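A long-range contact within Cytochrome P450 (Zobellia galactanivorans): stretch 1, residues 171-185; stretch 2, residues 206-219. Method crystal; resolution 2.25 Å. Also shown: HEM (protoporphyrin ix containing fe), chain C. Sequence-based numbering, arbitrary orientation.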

# COMPACT_ATOMS: atom_id res chain seq x y z
N ILE A 171 -3.18 -8.58 18.94
CA ILE A 171 -3.26 -7.24 19.49
C ILE A 171 -4.17 -6.38 18.62
O ILE A 171 -5.05 -5.68 19.13
N LEU A 172 -3.94 -6.43 17.31
CA LEU A 172 -4.79 -5.74 16.36
C LEU A 172 -6.21 -6.34 16.34
O LEU A 172 -7.18 -5.61 16.35
N TYR A 173 -6.33 -7.65 16.31
CA TYR A 173 -7.64 -8.26 16.13
C TYR A 173 -8.55 -7.99 17.33
O TYR A 173 -9.73 -7.69 17.16
N HIS A 174 -7.99 -8.04 18.53
CA HIS A 174 -8.77 -7.76 19.74
C HIS A 174 -9.12 -6.27 19.86
O HIS A 174 -10.21 -5.94 20.29
N TYR A 175 -8.23 -5.38 19.45
CA TYR A 175 -8.56 -3.97 19.48
C TYR A 175 -9.72 -3.66 18.51
O TYR A 175 -10.59 -2.85 18.83
N ILE A 176 -9.71 -4.30 17.35
CA ILE A 176 -10.78 -4.12 16.36
C ILE A 176 -12.09 -4.65 16.95
O ILE A 176 -13.09 -3.93 16.92
N ASP A 177 -12.07 -5.87 17.49
CA ASP A 177 -13.25 -6.44 18.24
C ASP A 177 -13.80 -5.44 19.25
O ASP A 177 -15.03 -5.26 19.32
N GLU A 178 -12.90 -4.78 19.99
CA GLU A 178 -13.34 -3.82 21.02
C GLU A 178 -14.02 -2.59 20.43
O GLU A 178 -15.07 -2.19 20.92
N GLN A 179 -13.45 -2.00 19.38
CA GLN A 179 -14.10 -0.87 18.73
C GLN A 179 -15.45 -1.27 18.09
O GLN A 179 -16.38 -0.47 18.09
N ILE A 180 -15.57 -2.47 17.53
CA ILE A 180 -16.85 -2.90 16.93
C ILE A 180 -17.91 -2.96 18.03
O ILE A 180 -19.00 -2.41 17.87
N ASP A 181 -17.54 -3.55 19.17
CA ASP A 181 -18.43 -3.61 20.36
C ASP A 181 -18.82 -2.24 20.89
O ASP A 181 -20.02 -2.02 21.14
N ARG A 182 -17.86 -1.31 21.02
CA ARG A 182 -18.16 0.07 21.41
C ARG A 182 -19.15 0.70 20.46
O ARG A 182 -20.07 1.38 20.90
N ALA A 183 -18.95 0.52 19.16
CA ALA A 183 -19.83 1.16 18.18
C ALA A 183 -21.21 0.50 18.10
O ALA A 183 -22.15 1.20 17.75
N SER A 184 -21.35 -0.80 18.41
CA SER A 184 -22.72 -1.41 18.49
C SER A 184 -23.49 -0.85 19.66
O SER A 184 -24.68 -0.61 19.51
N GLU A 185 -22.84 -0.67 20.82
CA GLU A 185 -23.52 -0.11 22.01
C GLU A 185 -23.92 1.34 21.75
O GLU A 185 -25.04 1.71 22.03
N THR A 206 -22.97 -8.05 9.61
CA THR A 206 -22.65 -8.58 10.92
C THR A 206 -21.31 -8.03 11.41
O THR A 206 -20.52 -7.49 10.65
N LYS A 207 -21.05 -8.24 12.70
CA LYS A 207 -19.82 -7.83 13.31
C LYS A 207 -18.62 -8.50 12.70
O LYS A 207 -17.56 -7.85 12.59
N GLU A 208 -18.77 -9.78 12.32
CA GLU A 208 -17.74 -10.53 11.63
C GLU A 208 -17.38 -9.93 10.27
O GLU A 208 -16.19 -9.93 9.88
N GLU A 209 -18.39 -9.47 9.53
CA GLU A 209 -18.13 -8.80 8.25
C GLU A 209 -17.44 -7.46 8.48
O GLU A 209 -16.53 -7.14 7.78
N VAL A 210 -17.85 -6.71 9.49
CA VAL A 210 -17.25 -5.41 9.78
C VAL A 210 -15.80 -5.63 10.14
O VAL A 210 -14.94 -4.89 9.70
N LYS A 211 -15.51 -6.70 10.88
CA LYS A 211 -14.15 -6.97 11.29
C LYS A 211 -13.28 -7.29 10.07
O LYS A 211 -12.11 -6.89 9.99
N GLY A 212 -13.87 -8.04 9.13
CA GLY A 212 -13.26 -8.32 7.84
C GLY A 212 -12.81 -7.08 7.04
O GLY A 212 -11.71 -7.07 6.47
N VAL A 213 -13.63 -6.04 7.05
CA VAL A 213 -13.28 -4.80 6.40
C VAL A 213 -12.24 -4.03 7.20
O VAL A 213 -11.32 -3.44 6.63
N MET A 214 -12.42 -4.01 8.52
CA MET A 214 -11.59 -3.15 9.38
C MET A 214 -10.17 -3.66 9.60
O MET A 214 -9.21 -2.86 9.54
N VAL A 215 -10.00 -4.97 9.78
CA VAL A 215 -8.63 -5.51 9.87
C VAL A 215 -7.84 -5.26 8.57
O VAL A 215 -6.65 -4.91 8.58
N LEU A 216 -8.51 -5.50 7.44
CA LEU A 216 -7.93 -5.24 6.14
C LEU A 216 -7.53 -3.81 5.98
O LEU A 216 -6.48 -3.52 5.47
N THR A 217 -8.40 -2.91 6.41
CA THR A 217 -8.14 -1.49 6.33
C THR A 217 -6.91 -1.02 7.14
O THR A 217 -6.10 -0.22 6.64
N PHE A 218 -6.77 -1.49 8.38
CA PHE A 218 -5.58 -1.21 9.19
C PHE A 218 -4.32 -1.81 8.59
O PHE A 218 -3.27 -1.14 8.55
N ALA A 219 -4.41 -3.03 8.11
CA ALA A 219 -3.21 -3.71 7.63
C ALA A 219 -2.73 -3.27 6.24
O ALA A 219 -1.53 -3.23 5.98

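The two stretches pack as helices whose axes approach to 10.2 Å and whose N-to-C directions differ by 129°, so that Tyr173 lies across from Val215, Ile176 from Lys211 and Ile180 from Lys207. Together they bury 669 Å² of surface.

The apolar contact is built on Leu172, Ile176 and Ile180, residues spaced four apart along one helix, each with its CA-to-CB bond directed toward the other stretch. Ile176 (chi1 m, chi2 m) is a knob in a hole formed by Lys211, Met214, Val215 and Phe218. Its CD1 lies 3.4 Å from Phe218 CD1, its CG2 3.9 Å from Met214 CB, and its CG1 4.2 Å from Val215 CG2. Met214 (m, m, m) starts toward the partner helix, but the end of its side chain leads away, which leaves CB to make the contact. Ile180 (m, t) sets CG1 3.9 Å from Val210 CG1 (Val210 chi1 t), while its CD1 rests 3.6 Å from Lys211 CA, close against the backbone. Leu172 (t, p) spans Val215 and Phe218, with CD2 4.3 Å from Val215 CG1 and CD1 4.0 Å from Phe218 CG.

Aromatic rings extend this packing. Phe218 (chi1 m) points toward the first helix, and its CZ meets the edge of the Tyr175 ring, 4.1 Å from Tyr175 CE1; the t rotamer of Tyr175 brings a sideways-starting side chain nearer. Tyr173 (m) also starts sideways, and its CE1 comes within 3.6 Å of CG1 of Val215 (t).

Two lysines supply the ionic contacts, both in extended, all-t conformations beyond chi1. Lys207 (chi1 m) runs alongside Ile180, its CG 3.8 Å from Ile180 CG2, and delivers NZ to Asp181 OD1 at 2.9 Å in a hydrogen-bonded salt bridge. The same NZ makes a weak hydrogen bond to Ser184 OG at 3.4 Å; that hydroxyl in turn donates to its own helix, with OG 2.8 Å from Ile180 O. Lys211 (chi1 t) is a second knob, lodged among Tyr173, Ile176, Asp177 and Ile180. Its aliphatic part packs on Ile176, with CG 4.1 Å from Ile176 CG2, and its NZ forms a looser salt bridge with Asp177, through weak hydrogen bonds from NZ to OD1 and OD2, each 3.4 Å long. Asp177 and Asp181, both m, start sideways but turn their carboxylates nearer the lysines.

The heme touches the second helix, with Leu216 CD2 3.5 Å from HEM CMD and Thr217 O 3.6 Å from HEM CBC. Water 1 binds the iron, its O 2.2 Å from HEM FE.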

# COMPACT_ATOMS: atom_id res chain seq x y z
CB ILE A 171 -1.87 -6.57 19.60
CG1 ILE A 171 -1.10 -7.16 20.80
CG2 ILE A 171 -2.01 -5.05 19.75
CD1 ILE A 171 -0.13 -8.29 20.45
CB LEU A 172 -4.19 -5.75 14.95
CG LEU A 172 -5.05 -5.13 13.84
CD1 LEU A 172 -5.28 -3.62 14.08
CD2 LEU A 172 -4.45 -5.39 12.47
CB TYR A 173 -7.57 -9.75 15.81
CG TYR A 173 -6.67 -10.12 14.64
CD1 TYR A 173 -6.32 -9.19 13.63
CD2 TYR A 173 -6.19 -11.43 14.52
CE1 TYR A 173 -5.49 -9.56 12.58
CE2 TYR A 173 -5.37 -11.80 13.46
CZ TYR A 173 -5.01 -10.87 12.50
OH TYR A 173 -4.18 -11.27 11.47
CB HIS A 174 -8.00 -8.26 21.00
CG HIS A 174 -8.59 -7.79 22.30
ND1 HIS A 174 -9.55 -8.51 22.99
CD2 HIS A 174 -8.35 -6.68 23.04
CE1 HIS A 174 -9.88 -7.86 24.09
NE2 HIS A 174 -9.17 -6.74 24.15
CB TYR A 175 -7.31 -3.15 19.17
CG TYR A 175 -7.58 -1.72 18.82
CD1 TYR A 175 -7.85 -1.35 17.50
CD2 TYR A 175 -7.52 -0.73 19.78
CE1 TYR A 175 -8.04 -0.02 17.16
CE2 TYR A 175 -7.73 0.59 19.46
CZ TYR A 175 -7.99 0.95 18.14
OH TYR A 175 -8.22 2.28 17.82
CB ILE A 176 -10.49 -4.84 15.01
CG1 ILE A 176 -9.26 -4.25 14.32
CG2 ILE A 176 -11.70 -4.81 14.06
CD1 ILE A 176 -9.46 -2.88 13.74
CB ASP A 177 -12.89 -7.72 19.01
CG ASP A 177 -12.79 -8.93 18.12
OD1 ASP A 177 -13.55 -9.03 17.13
OD2 ASP A 177 -11.94 -9.82 18.44
CB GLU A 178 -12.19 -3.39 21.96
CG GLU A 178 -11.63 -4.46 22.91
CD GLU A 178 -12.68 -5.40 23.55
OE1 GLU A 178 -12.61 -6.64 23.33
OE2 GLU A 178 -13.59 -4.90 24.27
CB GLN A 179 -13.19 -0.27 17.66
CG GLN A 179 -11.82 0.19 18.16
CD GLN A 179 -11.91 1.34 19.09
OE1 GLN A 179 -12.76 2.25 18.95
NE2 GLN A 179 -11.07 1.31 20.09
CB ILE A 180 -16.71 -4.24 16.15
CG1 ILE A 180 -15.91 -4.00 14.89
CG2 ILE A 180 -18.07 -4.83 15.73
CD1 ILE A 180 -15.39 -5.25 14.22
CB ASP A 181 -17.82 -4.47 21.49
CG ASP A 181 -17.82 -5.99 21.16
OD1 ASP A 181 -18.60 -6.43 20.28
OD2 ASP A 181 -17.02 -6.75 21.78
CB ARG A 182 -16.92 0.98 21.44
CG ARG A 182 -15.88 0.58 22.47
CD ARG A 182 -16.18 1.11 23.86
NE ARG A 182 -15.35 2.30 24.14
CZ ARG A 182 -14.04 2.29 24.37
NH1 ARG A 182 -13.35 1.15 24.36
NH2 ARG A 182 -13.39 3.44 24.59
CB ALA A 183 -19.17 1.22 16.80
CB SER A 184 -22.78 -2.95 18.60
OG SER A 184 -21.55 -3.52 18.29
CB GLU A 185 -22.68 -0.11 23.33
CG GLU A 185 -21.62 -1.17 23.59
CD GLU A 185 -22.14 -2.58 23.79
OE1 GLU A 185 -23.33 -2.84 23.50
OE2 GLU A 185 -21.34 -3.45 24.22
CB THR A 206 -22.43 -10.10 10.86
OG1 THR A 206 -21.32 -10.37 10.00
CG2 THR A 206 -23.70 -10.85 10.35
CB LYS A 207 -19.86 -8.12 14.79
CG LYS A 207 -20.89 -7.32 15.54
CD LYS A 207 -20.72 -7.59 17.03
CE LYS A 207 -21.81 -6.92 17.85
NZ LYS A 207 -21.30 -6.76 19.25
CB GLU A 208 -18.14 -12.01 11.45
CG GLU A 208 -17.15 -12.94 10.72
CD GLU A 208 -15.88 -13.31 11.54
OE1 GLU A 208 -15.64 -12.73 12.64
OE2 GLU A 208 -15.10 -14.20 11.09
CB GLU A 209 -19.42 -8.62 7.46
CG GLU A 209 -19.87 -9.92 6.80
CD GLU A 209 -21.32 -9.87 6.39
OE1 GLU A 209 -22.13 -9.52 7.26
OE2 GLU A 209 -21.66 -10.12 5.21
CB VAL A 210 -18.04 -4.66 10.88
CG1 VAL A 210 -17.34 -3.36 11.34
CG2 VAL A 210 -19.41 -4.32 10.34
CB LYS A 211 -14.15 -8.14 12.28
CG LYS A 211 -12.78 -8.54 12.80
CD LYS A 211 -12.89 -9.74 13.73
CE LYS A 211 -11.51 -10.23 14.17
NZ LYS A 211 -11.58 -11.17 15.32
CB VAL A 213 -14.52 -3.89 6.24
CG1 VAL A 213 -14.13 -2.57 5.56
CG2 VAL A 213 -15.61 -4.63 5.46
CB MET A 214 -12.30 -2.87 10.69
CG MET A 214 -13.54 -2.01 10.59
SD MET A 214 -13.31 -0.47 9.67
CE MET A 214 -12.01 0.28 10.69
CB VAL A 215 -8.61 -7.03 10.15
CG1 VAL A 215 -7.18 -7.58 10.04
CG2 VAL A 215 -9.20 -7.35 11.51
CB LEU A 216 -8.91 -5.61 5.05
CG LEU A 216 -8.58 -5.15 3.63
CD1 LEU A 216 -7.30 -5.81 3.09
CD2 LEU A 216 -9.81 -5.43 2.75
CB THR A 217 -9.41 -0.71 6.74
OG1 THR A 217 -10.45 -1.04 5.81
CG2 THR A 217 -9.18 0.75 6.71
CB PHE A 218 -5.70 -1.73 10.62
CG PHE A 218 -6.36 -0.78 11.53
CD1 PHE A 218 -7.73 -0.77 11.64
CD2 PHE A 218 -5.61 0.15 12.24
CE1 PHE A 218 -8.35 0.15 12.48
CE2 PHE A 218 -6.23 1.05 13.11
CZ PHE A 218 -7.60 1.06 13.23
CB ALA A 219 -3.42 -5.22 7.65
CHA HEM C . -5.80 -3.56 -2.41
CHB HEM C . -1.48 -1.45 -2.91
CHC HEM C . -2.64 1.79 0.46
CHD HEM C . -6.65 -0.66 1.39
C1A HEM C . -4.53 -3.24 -2.85
C2A HEM C . -3.83 -3.94 -3.88
C3A HEM C . -2.65 -3.33 -4.00
C4A HEM C . -2.57 -2.28 -3.07
CMA HEM C . -1.61 -3.74 -5.00
CAA HEM C . -4.29 -5.10 -4.75
CBA HEM C . -4.26 -6.39 -3.94
CGA HEM C . -4.81 -7.55 -4.74
O1A HEM C . -5.24 -8.53 -4.14
O2A HEM C . -4.87 -7.56 -5.98
C1B HEM C . -1.43 -0.38 -2.03
C2B HEM C . -0.36 0.54 -2.05
C3B HEM C . -0.66 1.47 -1.08
C4B HEM C . -1.98 1.04 -0.50
CMB HEM C . 0.86 0.47 -2.91
CAB HEM C . 0.00 2.69 -0.63
CBB HEM C . 1.01 3.28 -1.23
C1C HEM C . -3.84 1.43 1.02
C2C HEM C . -4.43 2.03 2.12
C3C HEM C . -5.55 1.30 2.43
C4C HEM C . -5.63 0.26 1.47
CMC HEM C . -3.95 3.26 2.84
CAC HEM C . -6.54 1.56 3.49
CBC HEM C . -6.54 2.53 4.39
C1D HEM C . -6.75 -1.62 0.36
C2D HEM C . -7.92 -2.50 0.24
C3D HEM C . -7.71 -3.30 -0.82
C4D HEM C . -6.38 -2.93 -1.31
CMD HEM C . -9.12 -2.44 1.11
CAD HEM C . -8.64 -4.37 -1.35
CBD HEM C . -9.52 -3.96 -2.54
CGD HEM C . -10.48 -5.10 -2.94
O1D HEM C . -10.29 -6.29 -2.50
O2D HEM C . -11.48 -4.92 -3.71
NA HEM C . -3.72 -2.25 -2.32
NB HEM C . -2.34 -0.06 -1.11
NC HEM C . -4.55 0.34 0.64
ND HEM C . -5.88 -1.92 -0.59
FE HEM C . -4.20 -1.04 -0.86
O HOH W 1 -2.98 -2.41 0.44